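Local coordinates for protein CurB (Lyngbya majuscula, PDB 5KP7) that probably serves as an acyl carrier protein, holding acyl intermediates on a covalently attached 4'-phosphopantetheine arm, at residues Met71-Asp76 against Asp97-Lys102. Residues are numbered along the deposited sequence; the frame is centred on the assembly and turned at random.
Sequences MMVMED and DLFAAK
The Phe99 ring reaches from helix 92-102 onto Val73 and Met74 of helix 63-76, a buried apolar contact inside the helical bundle of a carrier protein. Helix 63-76 starts at Ser63, which bears the phosphopantetheine arm, and this packing lies further along it: the Val73 side chain is about 11 Å from that of Arg66, which also binds the arm. One aromatic residue does all the bridging from its side, and no hydrogen bond crosses between 71-76 and 97-102. Met74 and Phe99 have the nearest CA atoms across the two segments, 8.2 Å apart, and the Phe99 ring lies between the two helices. Val73 takes one face. It turns CG1 away from its own amide nitrogen (chi1 176°), which brings that methyl nearly over the ring centre, 14° off the normal, in a CH-pi contact; Val73 CB adds a touch at Phe99 CZ, 3.7 Å away. Leu77 and Leu86, both in loops, also touch Phe99. Met74 comes instead to the edge, its side chain running at about a right angle to that of Phe99. At that edge the meeting is by the methylene rather than the sulfur, Met74 CG lying in the ring plane 3.6 Å from Phe99 CE1.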
loop_
_atom_site.group_PDB
_atom_site.type_symbol
_atom_site.label_atom_id
_atom_site.label_comp_id
_atom_site.label_asym_id
_atom_site.label_seq_id
_atom_site.Cartn_x
_atom_site.Cartn_y
_atom_site.Cartn_z
ATOM N N MET B 71 -18.520 -9.058 -10.881
ATOM C CA MET B 71 -18.380 -8.151 -12.017
ATOM C C MET B 71 -18.844 -8.794 -13.331
ATOM O O MET B 71 -19.434 -8.107 -14.164
ATOM C CB MET B 71 -16.968 -7.619 -12.131
ATOM C CG MET B 71 -16.603 -6.653 -10.984
ATOM S SD MET B 71 -14.987 -5.907 -11.212
ATOM C CE MET B 71 -13.894 -7.265 -10.840
ATOM N N MET B 72 -18.593 -10.089 -13.487
ATOM C CA MET B 72 -19.102 -10.833 -14.668
ATOM C C MET B 72 -20.629 -10.859 -14.704
ATOM O O MET B 72 -21.240 -10.639 -15.767
ATOM C CB MET B 72 -18.548 -12.250 -14.673
ATOM C CG MET B 72 -17.050 -12.317 -14.937
ATOM S SD MET B 72 -16.355 -13.899 -14.405
ATOM C CE MET B 72 -16.224 -14.758 -15.965
ATOM N N VAL B 73 -21.255 -11.109 -13.555
ATOM C CA VAL B 73 -22.719 -11.113 -13.473
ATOM C C VAL B 73 -23.278 -9.712 -13.759
ATOM O O VAL B 73 -24.273 -9.573 -14.487
ATOM C CB VAL B 73 -23.247 -11.616 -12.112
ATOM C CG1 VAL B 73 -24.772 -11.518 -12.047
ATOM C CG2 VAL B 73 -22.808 -13.044 -11.840
ATOM N N MET B 74 -22.650 -8.674 -13.192
ATOM C CA MET B 74 -23.050 -7.278 -13.443
ATOM C C MET B 74 -23.037 -6.959 -14.934
ATOM O O MET B 74 -24.027 -6.415 -15.469
ATOM C CB MET B 74 -22.124 -6.284 -12.714
ATOM C CG MET B 74 -22.341 -6.226 -11.221
ATOM S SD MET B 74 -21.107 -5.162 -10.422
ATOM C CE MET B 74 -21.794 -3.548 -10.776
ATOM N N GLU B 75 -21.948 -7.353 -15.603
ATOM C CA GLU B 75 -21.774 -7.126 -17.041
ATOM C C GLU B 75 -22.782 -7.922 -17.897
ATOM O O GLU B 75 -23.340 -7.386 -18.854
ATOM C CB GLU B 75 -20.344 -7.471 -17.459
ATOM C CG GLU B 75 -20.010 -7.052 -18.887
ATOM C CD GLU B 75 -18.665 -7.568 -19.361
ATOM O OE1 GLU B 75 -17.746 -7.711 -18.532
ATOM O OE2 GLU B 75 -18.532 -7.817 -20.577
ATOM N N ASP B 76 -23.005 -9.190 -17.545
ATOM C CA ASP B 76 -24.032 -10.050 -18.196
ATOM C C ASP B 76 -25.417 -9.389 -18.144
ATOM O O ASP B 76 -26.157 -9.413 -19.140
ATOM C CB ASP B 76 -24.039 -11.435 -17.509
ATOM C CG ASP B 76 -24.997 -12.435 -18.140
ATOM O OD1 ASP B 76 -26.214 -12.178 -18.178
ATOM O OD2 ASP B 76 -24.536 -13.524 -18.537
ATOM N N ASP B 97 -30.420 -12.593 -4.655
ATOM C CA ASP B 97 -31.439 -11.651 -4.122
ATOM C C ASP B 97 -31.020 -10.205 -4.309
ATOM O O ASP B 97 -31.847 -9.358 -4.638
ATOM C CB ASP B 97 -31.681 -11.833 -2.616
ATOM C CG ASP B 97 -32.236 -13.185 -2.254
ATOM O OD1 ASP B 97 -33.008 -13.770 -3.038
ATOM O OD2 ASP B 97 -31.914 -13.648 -1.143
ATOM N N LEU B 98 -29.740 -9.928 -4.050
ATOM C CA LEU B 98 -29.194 -8.575 -4.217
ATOM C C LEU B 98 -29.327 -8.111 -5.649
ATOM O O LEU B 98 -29.819 -7.021 -5.895
ATOM C CB LEU B 98 -27.723 -8.487 -3.782
ATOM C CG LEU B 98 -27.514 -8.149 -2.313
ATOM C CD1 LEU B 98 -26.027 -8.269 -1.983
ATOM C CD2 LEU B 98 -28.047 -6.752 -1.990
ATOM N N PHE B 99 -28.890 -8.947 -6.589
ATOM C CA PHE B 99 -29.001 -8.614 -8.018
ATOM C C PHE B 99 -30.453 -8.405 -8.450
ATOM O O PHE B 99 -30.761 -7.421 -9.122
ATOM C CB PHE B 99 -28.355 -9.692 -8.877
ATOM C CG PHE B 99 -26.862 -9.534 -9.045
ATOM C CD1 PHE B 99 -26.353 -8.559 -9.886
ATOM C CD2 PHE B 99 -25.972 -10.390 -8.401
ATOM C CE1 PHE B 99 -24.978 -8.410 -10.056
ATOM C CE2 PHE B 99 -24.598 -10.256 -8.574
ATOM C CZ PHE B 99 -24.098 -9.266 -9.413
ATOM N N ALA B 100 -31.329 -9.318 -8.039
ATOM C CA ALA B 100 -32.766 -9.232 -8.376
ATOM C C ALA B 100 -33.395 -7.911 -7.934
ATOM O O ALA B 100 -34.165 -7.312 -8.683
ATOM C CB ALA B 100 -33.525 -10.408 -7.776
ATOM N N ALA B 101 -33.045 -7.452 -6.733
ATOM C CA ALA B 101 -33.551 -6.179 -6.206
ATOM C C ALA B 101 -33.113 -4.939 -7.008
ATOM O O ALA B 101 -33.810 -3.930 -6.981
ATOM C CB ALA B 101 -33.156 -6.021 -4.743
ATOM N N LYS B 102 -31.972 -5.009 -7.702
ATOM C CA LYS B 102 -31.450 -3.874 -8.484
ATOM C C LYS B 102 -32.064 -3.750 -9.872
ATOM O O LYS B 102 -32.120 -2.650 -10.407
ATOM C CB LYS B 102 -29.917 -3.944 -8.590
ATOM C CG LYS B 102 -29.196 -3.968 -7.252
ATOM C CD LYS B 102 -29.472 -2.735 -6.400
ATOM C CE LYS B 102 -28.709 -2.796 -5.085
ATOM N NZ LYS B 102 -28.663 -1.463 -4.419
#